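Local coordinates for geranyltranstransferase (IspA) (Helicobacter pylori, PDB 3LLW), which probably acts as a magnesium-dependent prenyltransferase of the farnesyl/geranylgeranyl diphosphate synthase family, building isoprenoid chains, at residues K67-S70 / E75-K78; Y12-R17 / N71-Y76; M199-S204 / E209-W214; K23-H28 / A39-V44. All coordinates share one frame; numbering follows the deposited sequence.

Overall arrangement
The four contacts sample how a mainly helical chain of the FPP/GGPP synthase family packs its helices and one loop. Contacts 1 and 2, with centres about 6 Å apart, form one continuous cluster: both use the start of helix 73-94, and Y69 OH probably hydrogen-bonds to E14 OE1 (2.9 Å). Contact 3, its centre about 17 Å from that of contact 1, meets the cluster where Y76 CE1 packs on A203 O (3.7 Å). Contact 4 stands apart, about 18 Å between centres from contact 2 and 30 Å from contact 3, and lies beside the second subunit. All four are away from the magnesium-binding residues D94 and D100, although helix 73-94 reaches D94 at its far end.

Contact 1: K67-S70 / E75-K78; sequences KDYS and EYFK
Where the short helix 66-71 turns into the long helix 73-94, Y69 and Y76 set their rings side by side. The planes are close to parallel, 28° apart, but slid so far along each other, with 5.4 Å between the ring centroids, that they barely overlap. Touch is limited to neighbouring ring atoms: CE2 of Y69 lies 3.8 Å from CD2 of Y76. The Y76 ring also presents its edge to the backbone of Y69, whose carbonyl O lies near the ring plane, 3.6 Å from CE2 of Y76. Y69 reaches its partner because its CG stands opposite the backbone N (chi1 173°), which swings the ring toward Y76. In the helical bundle of this prenyltransferase family the pair lies between the two helices, with L60 of helix 51-63 touching both side chains. Y69 goes further with its hydroxyl, which approaches F77 at CE1 (3.5 Å) while the two side chains cross at about a right angle. That hydroxyl is hydrogen-bonded to E14 of helix 6-23, so this buried oxygen has a polar partner despite its aromatic surroundings. One turn along helix 73-94, K78 NZ forms a salt bridge to E75 OE2 (3.1 Å), approaching on the syn side of the carboxylate, 17° out of its plane. The same OE2 accepts a hydrogen bond from L139 N, and this second bond ties the helix start to the loop after helix 117-137.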
# COMPACT_ATOMS: atom_id res chain seq x y z
N LYS A 67 -12.49 8.15 -29.28
CA LYS A 67 -11.77 9.43 -29.31
C LYS A 67 -11.63 10.08 -27.94
O LYS A 67 -10.60 10.70 -27.64
CB LYS A 67 -12.40 10.39 -30.33
CG LYS A 67 -12.02 10.07 -31.77
CD LYS A 67 -12.15 11.29 -32.67
CE LYS A 67 -11.36 11.12 -33.97
NZ LYS A 67 -11.26 12.39 -34.73
N ASP A 68 -12.66 9.94 -27.10
CA ASP A 68 -12.64 10.43 -25.72
C ASP A 68 -11.73 9.56 -24.85
O ASP A 68 -11.19 10.03 -23.84
CB ASP A 68 -14.05 10.49 -25.13
CG ASP A 68 -14.97 11.45 -25.89
OD1 ASP A 68 -16.14 11.58 -25.49
OD2 ASP A 68 -14.52 12.06 -26.89
N TYR A 69 -11.59 8.29 -25.23
CA TYR A 69 -10.60 7.40 -24.65
C TYR A 69 -9.19 7.96 -24.83
O TYR A 69 -8.45 8.10 -23.86
CB TYR A 69 -10.71 6.00 -25.28
CG TYR A 69 -9.62 5.03 -24.87
CD1 TYR A 69 -8.43 4.95 -25.58
CD2 TYR A 69 -9.79 4.18 -23.77
CE1 TYR A 69 -7.43 4.06 -25.20
CE2 TYR A 69 -8.79 3.29 -23.39
CZ TYR A 69 -7.61 3.24 -24.10
OH TYR A 69 -6.63 2.35 -23.73
N SER A 70 -8.85 8.29 -26.08
CA SER A 70 -7.48 8.69 -26.46
C SER A 70 -6.99 9.99 -25.83
O SER A 70 -5.78 10.22 -25.75
CB SER A 70 -7.31 8.72 -27.98
OG SER A 70 -7.30 7.40 -28.51
N GLU A 75 -3.44 8.01 -18.72
CA GLU A 75 -4.03 7.96 -17.40
C GLU A 75 -4.67 6.60 -17.13
O GLU A 75 -4.55 6.08 -16.01
CB GLU A 75 -5.06 9.08 -17.23
CG GLU A 75 -4.53 10.47 -17.57
CD GLU A 75 -3.17 10.77 -16.95
OE1 GLU A 75 -2.24 11.14 -17.70
OE2 GLU A 75 -3.03 10.62 -15.72
N TYR A 76 -5.35 6.04 -18.13
CA TYR A 76 -5.94 4.71 -18.06
C TYR A 76 -4.85 3.62 -17.93
O TYR A 76 -5.02 2.62 -17.24
CB TYR A 76 -6.81 4.45 -19.28
CG TYR A 76 -8.03 5.36 -19.39
CD1 TYR A 76 -8.80 5.68 -18.28
CD2 TYR A 76 -8.43 5.87 -20.63
CE1 TYR A 76 -9.92 6.50 -18.38
CE2 TYR A 76 -9.55 6.70 -20.75
CZ TYR A 76 -10.29 7.00 -19.61
OH TYR A 76 -11.40 7.80 -19.70
N PHE A 77 -3.73 3.85 -18.60
CA PHE A 77 -2.61 2.93 -18.54
C PHE A 77 -1.98 2.95 -17.14
O PHE A 77 -1.67 1.90 -16.61
CB PHE A 77 -1.58 3.26 -19.61
CG PHE A 77 -1.95 2.81 -21.00
CD1 PHE A 77 -3.08 2.02 -21.23
CD2 PHE A 77 -1.13 3.13 -22.08
CE1 PHE A 77 -3.41 1.60 -22.51
CE2 PHE A 77 -1.45 2.70 -23.37
CZ PHE A 77 -2.59 1.93 -23.59
N LYS A 78 -1.85 4.13 -16.54
CA LYS A 78 -1.41 4.28 -15.15
C LYS A 78 -2.24 3.43 -14.19
O LYS A 78 -1.68 2.64 -13.43
CB LYS A 78 -1.48 5.75 -14.73
CG LYS A 78 -0.31 6.59 -15.17
CD LYS A 78 -0.61 8.04 -14.86
CE LYS A 78 0.41 9.00 -15.45
NZ LYS A 78 -0.01 10.42 -15.23

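Contact 2: Y12-R17 / N71-Y76; sequences YNECER and NQQTEY
Q73 and E14 join two helices of the prenyltransferase bundle, 6-23 and 73-94, through one polar bridge between residues far apart in sequence. The hydrogen bond runs from Q73 NE2 to E14 OE1 over 2.7 Å. It is bent, with an N-H...O angle of 143°, and uses the syn lone pair of OE1, while the carboxylate oxygen sits 24° out of the amide plane of Q73. With chi1 at -170° and the chain beyond CG extended, Q73 stretches far enough to span the gap. E14 comes to meet it with a chain bent about its CB-CG bond. Since OE1 is also hydrogen-bonded to Y69, this one oxygen of a buried side chain has two partners, which should limit rotation of the carboxylate.

The charged interaction belongs to the other oxygen. R17, one turn on from E14, makes a salt bridge from NH1 to OE2 at 3.2 Å, its hydrogen bond weak. The positive charge of R17 would be expected to steady the ionised form of E14. NE2 of Q73 thus takes OE1 and NH1 of R17 takes OE2 of the same carboxylate, with the guanidinium almost perpendicular to the amide. Within helix 6-23, N13 OD1 sits 3.5 Å above one face of that guanidinium, toward its rim.

Van der Waals contact is slight: CG of Q73 lies 3.6 Å from E14 OE1, and CD of R17 lies 3.7 Å from Q73 NE2.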
# COMPACT_ATOMS: atom_id res chain seq x y z
N TYR A 12 -7.83 -4.84 -28.80
CA TYR A 12 -6.61 -5.65 -28.93
C TYR A 12 -5.36 -4.80 -29.11
O TYR A 12 -4.28 -5.14 -28.64
CB TYR A 12 -6.73 -6.64 -30.09
CG TYR A 12 -7.55 -7.88 -29.80
CD1 TYR A 12 -7.66 -8.38 -28.50
CD2 TYR A 12 -8.19 -8.57 -30.82
CE1 TYR A 12 -8.40 -9.52 -28.22
CE2 TYR A 12 -8.93 -9.72 -30.56
CZ TYR A 12 -9.03 -10.19 -29.26
OH TYR A 12 -9.76 -11.33 -28.99
N ASN A 13 -5.52 -3.68 -29.80
CA ASN A 13 -4.43 -2.78 -30.06
C ASN A 13 -4.06 -1.96 -28.81
O ASN A 13 -2.88 -1.68 -28.59
CB ASN A 13 -4.78 -1.88 -31.25
CG ASN A 13 -3.64 -0.98 -31.66
OD1 ASN A 13 -3.83 0.23 -31.81
ND2 ASN A 13 -2.45 -1.55 -31.82
N GLU A 14 -5.06 -1.60 -28.01
CA GLU A 14 -4.81 -0.94 -26.72
C GLU A 14 -4.06 -1.82 -25.72
O GLU A 14 -3.25 -1.33 -24.94
CB GLU A 14 -6.09 -0.39 -26.11
CG GLU A 14 -6.61 0.84 -26.85
CD GLU A 14 -5.53 1.90 -27.07
OE1 GLU A 14 -4.87 2.29 -26.08
OE2 GLU A 14 -5.34 2.34 -28.23
N CYS A 15 -4.33 -3.12 -25.76
CA CYS A 15 -3.60 -4.09 -24.95
C CYS A 15 -2.13 -4.16 -25.33
O CYS A 15 -1.28 -4.32 -24.45
CB CYS A 15 -4.25 -5.46 -25.06
SG CYS A 15 -5.90 -5.49 -24.33
N GLU A 16 -1.83 -4.05 -26.62
CA GLU A 16 -0.45 -4.04 -27.12
C GLU A 16 0.23 -2.73 -26.76
O GLU A 16 1.41 -2.71 -26.43
CB GLU A 16 -0.41 -4.27 -28.64
CG GLU A 16 -0.87 -5.65 -29.08
CD GLU A 16 -0.06 -6.78 -28.44
OE1 GLU A 16 1.16 -6.89 -28.73
OE2 GLU A 16 -0.64 -7.56 -27.66
N ARG A 17 -0.54 -1.64 -26.81
CA ARG A 17 -0.05 -0.32 -26.45
C ARG A 17 0.12 -0.17 -24.93
O ARG A 17 0.97 0.61 -24.48
CB ARG A 17 -0.99 0.77 -26.97
CG ARG A 17 -0.88 1.07 -28.45
CD ARG A 17 -1.96 2.07 -28.85
NE ARG A 17 -1.77 2.58 -30.21
CZ ARG A 17 -2.48 3.56 -30.76
NH1 ARG A 17 -3.46 4.17 -30.09
NH2 ARG A 17 -2.22 3.93 -32.01
N ASN A 71 -7.94 10.83 -25.41
CA ASN A 71 -7.65 11.96 -24.51
C ASN A 71 -6.88 11.52 -23.27
O ASN A 71 -5.85 12.09 -22.94
CB ASN A 71 -8.96 12.62 -24.06
CG ASN A 71 -9.43 13.71 -25.00
OD1 ASN A 71 -8.63 14.33 -25.71
ND2 ASN A 71 -10.73 13.97 -24.99
N GLN A 72 -7.38 10.48 -22.61
CA GLN A 72 -6.89 10.10 -21.29
C GLN A 72 -6.19 8.74 -21.25
O GLN A 72 -6.04 8.14 -20.19
CB GLN A 72 -8.05 10.16 -20.30
CG GLN A 72 -8.38 11.61 -19.93
CD GLN A 72 -9.84 11.81 -19.58
OE1 GLN A 72 -10.72 11.17 -20.14
NE2 GLN A 72 -10.09 12.72 -18.64
N GLN A 73 -5.75 8.28 -22.41
CA GLN A 73 -5.14 6.96 -22.59
C GLN A 73 -4.01 6.66 -21.59
O GLN A 73 -3.97 5.58 -21.01
CB GLN A 73 -4.60 6.81 -24.01
CG GLN A 73 -4.18 5.40 -24.34
CD GLN A 73 -3.10 5.33 -25.40
OE1 GLN A 73 -2.07 6.01 -25.31
NE2 GLN A 73 -3.32 4.50 -26.41
N THR A 74 -3.11 7.61 -21.40
CA THR A 74 -1.95 7.37 -20.53
C THR A 74 -2.37 7.29 -19.06
O THR A 74 -1.76 6.58 -18.27
CB THR A 74 -0.83 8.40 -20.73
OG1 THR A 74 -1.34 9.72 -20.52
CG2 THR A 74 -0.25 8.30 -22.14
N GLU A 75 -3.44 8.01 -18.72
CA GLU A 75 -4.03 7.96 -17.40
C GLU A 75 -4.67 6.60 -17.13
O GLU A 75 -4.55 6.08 -16.01
CB GLU A 75 -5.06 9.08 -17.23
CG GLU A 75 -4.53 10.47 -17.57
CD GLU A 75 -3.17 10.77 -16.95
OE1 GLU A 75 -2.24 11.14 -17.70
OE2 GLU A 75 -3.03 10.62 -15.72
N TYR A 76 -5.35 6.04 -18.13
CA TYR A 76 -5.94 4.71 -18.06
C TYR A 76 -4.85 3.62 -17.93
O TYR A 76 -5.02 2.62 -17.24
CB TYR A 76 -6.81 4.45 -19.28
CG TYR A 76 -8.03 5.36 -19.39
CD1 TYR A 76 -8.80 5.68 -18.28
CD2 TYR A 76 -8.43 5.87 -20.63
CE1 TYR A 76 -9.92 6.50 -18.38
CE2 TYR A 76 -9.55 6.70 -20.75
CZ TYR A 76 -10.29 7.00 -19.61
OH TYR A 76 -11.40 7.80 -19.70

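Contact 3: M199-S204 / E209-W214; sequences MGLVAS and EELFKW
The ring of F212 takes a methyl group at its edge: V202 CG2 lies close to the ring plane, 4.0 Å from CE1. A second methyl, CD2 of L201, comes in obliquely and lies 4.1 Å from CD1 of F212. This L201 methyl does more than touch the ring, since it also presses on the root of the side chain at CB (3.9 Å) and on the backbone N of F212 (3.6 Å). The other branch of L201 turns to a different partner, and its CD1 meets CD2 of L211 at 4.0 Å as the two leucines cross. A chi1 of 178° points the L201 side chain at the other helix, between L211 and F212, and the fork at CG sends one methyl to each.

The two helices, 178-204 and 209-236, form an antiparallel alpha-alpha hairpin of the bundle; the axes of the two segments approach to 10.3 Å at 155°, with a four-residue loop between. Further side chains extend the packing, with L63 of helix 51-63 against L201 and L282 and Y286 against L211. S204 OG donates to L201 O over 2.6 Å, on a carbonyl lone pair, so its hydroxyl is turned back onto its own segment. Across the hairpin itself everything that meets is hydrocarbon or backbone, which is consistent with shape and apolar burial, more than directional bonding, governing the fit here.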
# COMPACT_ATOMS: atom_id res chain seq x y z
N MET A 199 -13.22 -1.60 -11.62
CA MET A 199 -12.33 -0.45 -11.74
C MET A 199 -12.38 0.06 -13.18
O MET A 199 -12.22 1.26 -13.41
CB MET A 199 -10.88 -0.76 -11.31
CG MET A 199 -10.59 -0.76 -9.77
SD MET A 199 -8.98 -1.59 -9.39
CE MET A 199 -7.92 -0.20 -9.74
N GLY A 200 -12.64 -0.85 -14.13
CA GLY A 200 -12.98 -0.46 -15.52
C GLY A 200 -14.26 0.39 -15.64
O GLY A 200 -14.29 1.37 -16.40
N LEU A 201 -15.31 0.02 -14.90
CA LEU A 201 -16.59 0.79 -14.94
C LEU A 201 -16.41 2.18 -14.31
O LEU A 201 -16.69 3.19 -14.94
CB LEU A 201 -17.74 0.03 -14.26
CG LEU A 201 -19.11 0.75 -14.17
CD1 LEU A 201 -19.63 1.17 -15.55
CD2 LEU A 201 -20.14 -0.11 -13.49
N VAL A 202 -15.93 2.19 -13.07
CA VAL A 202 -15.60 3.41 -12.34
C VAL A 202 -14.74 4.39 -13.15
O VAL A 202 -15.13 5.56 -13.31
CB VAL A 202 -14.94 3.05 -10.97
CG1 VAL A 202 -14.27 4.25 -10.32
CG2 VAL A 202 -15.98 2.46 -10.03
N ALA A 203 -13.62 3.90 -13.70
CA ALA A 203 -12.72 4.73 -14.53
C ALA A 203 -13.36 5.30 -15.80
O ALA A 203 -12.96 6.36 -16.26
CB ALA A 203 -11.45 3.97 -14.88
N SER A 204 -14.35 4.60 -16.37
CA SER A 204 -15.05 5.09 -17.56
C SER A 204 -15.95 6.30 -17.31
O SER A 204 -16.30 7.02 -18.24
CB SER A 204 -15.86 3.97 -18.23
OG SER A 204 -17.04 3.70 -17.49
N GLU A 209 -25.55 1.39 -11.54
CA GLU A 209 -25.50 0.62 -10.29
C GLU A 209 -25.70 -0.88 -10.53
O GLU A 209 -25.08 -1.70 -9.86
CB GLU A 209 -26.52 1.18 -9.28
CG GLU A 209 -28.02 1.19 -9.74
CD GLU A 209 -28.48 2.45 -10.50
OE1 GLU A 209 -27.72 3.04 -11.31
OE2 GLU A 209 -29.65 2.86 -10.28
N GLU A 210 -26.56 -1.20 -11.50
CA GLU A 210 -26.88 -2.57 -11.86
C GLU A 210 -25.71 -3.27 -12.54
O GLU A 210 -25.49 -4.46 -12.32
CB GLU A 210 -28.08 -2.60 -12.81
CG GLU A 210 -29.44 -2.71 -12.14
CD GLU A 210 -30.47 -3.39 -13.04
OE1 GLU A 210 -30.45 -3.16 -14.27
OE2 GLU A 210 -31.30 -4.16 -12.51
N LEU A 211 -24.99 -2.54 -13.39
CA LEU A 211 -23.85 -3.08 -14.13
C LEU A 211 -22.68 -3.32 -13.17
O LEU A 211 -21.94 -4.30 -13.32
CB LEU A 211 -23.42 -2.17 -15.29
CG LEU A 211 -22.29 -2.69 -16.18
CD1 LEU A 211 -22.67 -4.03 -16.80
CD2 LEU A 211 -21.90 -1.69 -17.26
N PHE A 212 -22.54 -2.41 -12.21
CA PHE A 212 -21.57 -2.55 -11.13
C PHE A 212 -21.77 -3.88 -10.41
O PHE A 212 -20.83 -4.70 -10.34
CB PHE A 212 -21.67 -1.38 -10.15
CG PHE A 212 -20.52 -1.30 -9.18
CD1 PHE A 212 -19.44 -0.46 -9.44
CD2 PHE A 212 -20.51 -2.07 -8.01
CE1 PHE A 212 -18.37 -0.39 -8.55
CE2 PHE A 212 -19.44 -2.00 -7.12
CZ PHE A 212 -18.37 -1.15 -7.38
N LYS A 213 -22.99 -4.10 -9.91
CA LYS A 213 -23.32 -5.32 -9.18
C LYS A 213 -23.07 -6.54 -10.03
O LYS A 213 -22.50 -7.55 -9.56
CB LYS A 213 -24.78 -5.28 -8.72
CG LYS A 213 -25.01 -4.59 -7.38
CD LYS A 213 -26.40 -4.94 -6.84
CE LYS A 213 -26.39 -5.14 -5.31
NZ LYS A 213 -26.15 -3.88 -4.55
N TRP A 214 -23.47 -6.44 -11.30
CA TRP A 214 -23.28 -7.49 -12.27
C TRP A 214 -21.79 -7.81 -12.51
O TRP A 214 -21.41 -8.98 -12.47
CB TRP A 214 -23.97 -7.15 -13.59
CG TRP A 214 -24.01 -8.31 -14.54
CD1 TRP A 214 -24.99 -9.24 -14.65
CD2 TRP A 214 -22.99 -8.68 -15.47
NE1 TRP A 214 -24.66 -10.16 -15.61
CE2 TRP A 214 -23.43 -9.85 -16.13
CE3 TRP A 214 -21.74 -8.15 -15.82
CZ2 TRP A 214 -22.68 -10.49 -17.11
CZ3 TRP A 214 -20.99 -8.78 -16.78
CH2 TRP A 214 -21.46 -9.94 -17.42

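Contact 4: K23-H28 / A39-V44; sequences KNHHLH and AFFEMV
H25 is the first residue of the 23-28 segment to reach across, its imidazole meeting the phenyl ring of F41 on helix 36-45. The segment belongs to the extended loop that leaves helix 6-23 of the prenyltransferase bundle and runs past the kinked helix opposite. The two rings are neither stacked nor perpendicular: their planes stand at 36° and their centroids 5.4 Å apart. CD2 of H25 touches F41 at CZ (3.8 Å), while CB of H25 lies 4.1 Å from CE2 of the same ring, so the histidine side chain, crossing the phenylalanine at about a right angle, touches its CZ and CE2 end. NE2 of H25 is hydrogen-bonded to Y130 OH of helix 117-137, which should restrict rotation of the imidazole.

H26 points away, and L27, two residues beyond H25, faces the helix again. Its CD2 meets F40 at CD2, 4.1 Å away, the two side chains again crossing almost perpendicularly. F40 is also met edge-to-face by Y130. Packing continues into the second subunit, where K159 of that other chain lies against L27 and I158 of the same chain against F40.

Within helix 36-45 the amide nitrogens at M43 and V44 miss their bonds to the preceding turn, and this kink falls just after the two phenylalanines. V44 packs on one face of F41, its CB 3.9 Å from the ring plane and over the centre of the phenyl group.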
# COMPACT_ATOMS: atom_id res chain seq x y z
N LYS A 23 6.68 -1.33 -20.44
CA LYS A 23 8.09 -1.49 -20.84
C LYS A 23 8.88 -0.18 -20.72
O LYS A 23 10.01 -0.18 -20.26
CB LYS A 23 8.15 -2.03 -22.28
CG LYS A 23 9.55 -2.38 -22.80
CD LYS A 23 9.62 -2.30 -24.33
CE LYS A 23 9.33 -3.65 -25.00
NZ LYS A 23 7.87 -4.01 -25.04
N ASN A 24 8.25 0.93 -21.09
CA ASN A 24 8.90 2.25 -21.07
C ASN A 24 8.68 3.05 -19.80
O ASN A 24 9.05 4.22 -19.73
CB ASN A 24 8.44 3.09 -22.27
CG ASN A 24 9.00 2.58 -23.57
OD1 ASN A 24 10.17 2.21 -23.66
ND2 ASN A 24 8.16 2.57 -24.60
N HIS A 25 8.05 2.42 -18.81
CA HIS A 25 7.83 3.06 -17.53
C HIS A 25 9.12 3.00 -16.73
O HIS A 25 9.62 1.92 -16.41
CB HIS A 25 6.68 2.39 -16.76
CG HIS A 25 6.19 3.20 -15.61
ND1 HIS A 25 5.36 4.29 -15.76
CD2 HIS A 25 6.45 3.11 -14.28
CE1 HIS A 25 5.11 4.83 -14.58
NE2 HIS A 25 5.76 4.13 -13.67
N HIS A 26 9.68 4.17 -16.45
CA HIS A 26 10.92 4.27 -15.70
C HIS A 26 10.69 5.15 -14.48
O HIS A 26 10.04 6.20 -14.57
CB HIS A 26 12.05 4.85 -16.55
CG HIS A 26 12.36 4.04 -17.78
ND1 HIS A 26 12.88 2.76 -17.72
CD2 HIS A 26 12.23 4.33 -19.10
CE1 HIS A 26 13.04 2.30 -18.95
NE2 HIS A 26 12.66 3.24 -19.80
N LEU A 27 11.19 4.68 -13.35
CA LEU A 27 11.21 5.49 -12.15
C LEU A 27 12.66 5.85 -11.91
O LEU A 27 13.53 4.97 -11.86
CB LEU A 27 10.60 4.73 -10.97
CG LEU A 27 10.69 5.39 -9.58
CD1 LEU A 27 9.31 5.58 -8.94
CD2 LEU A 27 11.65 4.61 -8.67
N HIS A 28 12.93 7.15 -11.82
CA HIS A 28 14.28 7.62 -11.55
C HIS A 28 14.51 7.64 -10.05
O HIS A 28 13.80 8.32 -9.31
CB HIS A 28 14.53 9.00 -12.16
CG HIS A 28 15.88 9.57 -11.82
ND1 HIS A 28 17.04 8.83 -11.88
CD2 HIS A 28 16.24 10.81 -11.40
CE1 HIS A 28 18.06 9.59 -11.52
NE2 HIS A 28 17.61 10.79 -11.22
N ALA A 39 16.12 -3.16 -9.67
CA ALA A 39 15.40 -4.21 -8.96
C ALA A 39 13.92 -3.88 -8.70
O ALA A 39 13.11 -4.79 -8.55
CB ALA A 39 16.09 -4.51 -7.67
N PHE A 40 13.59 -2.59 -8.63
CA PHE A 40 12.21 -2.13 -8.37
C PHE A 40 11.18 -2.67 -9.36
O PHE A 40 10.19 -3.26 -8.95
CB PHE A 40 12.14 -0.59 -8.31
CG PHE A 40 10.75 -0.06 -8.08
CD1 PHE A 40 10.03 -0.39 -6.92
CD2 PHE A 40 10.15 0.79 -9.02
CE1 PHE A 40 8.75 0.11 -6.71
CE2 PHE A 40 8.87 1.30 -8.82
CZ PHE A 40 8.16 0.96 -7.67
N PHE A 41 11.41 -2.47 -10.66
CA PHE A 41 10.43 -2.81 -11.68
C PHE A 41 10.71 -4.13 -12.41
O PHE A 41 9.90 -4.60 -13.20
CB PHE A 41 10.31 -1.66 -12.68
CG PHE A 41 8.89 -1.33 -13.07
CD1 PHE A 41 7.97 -0.87 -12.12
CD2 PHE A 41 8.48 -1.45 -14.40
CE1 PHE A 41 6.65 -0.55 -12.48
CE2 PHE A 41 7.17 -1.13 -14.77
CZ PHE A 41 6.25 -0.68 -13.81
N GLU A 42 11.87 -4.71 -12.12
CA GLU A 42 12.36 -5.91 -12.78
C GLU A 42 11.34 -7.05 -12.90
O GLU A 42 11.16 -7.60 -13.99
CB GLU A 42 13.62 -6.41 -12.05
CG GLU A 42 14.47 -7.35 -12.87
CD GLU A 42 15.79 -7.70 -12.20
OE1 GLU A 42 16.38 -6.82 -11.53
OE2 GLU A 42 16.25 -8.85 -12.36
N MET A 43 10.67 -7.38 -11.79
CA MET A 43 9.66 -8.45 -11.79
C MET A 43 8.35 -8.03 -12.48
O MET A 43 7.55 -8.89 -12.87
CB MET A 43 9.39 -8.96 -10.37
CG MET A 43 10.60 -9.52 -9.64
SD MET A 43 11.57 -10.75 -10.55
CE MET A 43 13.10 -9.92 -10.79
N VAL A 44 8.13 -6.73 -12.64
CA VAL A 44 6.96 -6.27 -13.41
C VAL A 44 7.27 -6.44 -14.90
O VAL A 44 6.42 -6.87 -15.67
CB VAL A 44 6.59 -4.78 -13.12
CG1 VAL A 44 5.21 -4.43 -13.72
CG2 VAL A 44 6.59 -4.51 -11.64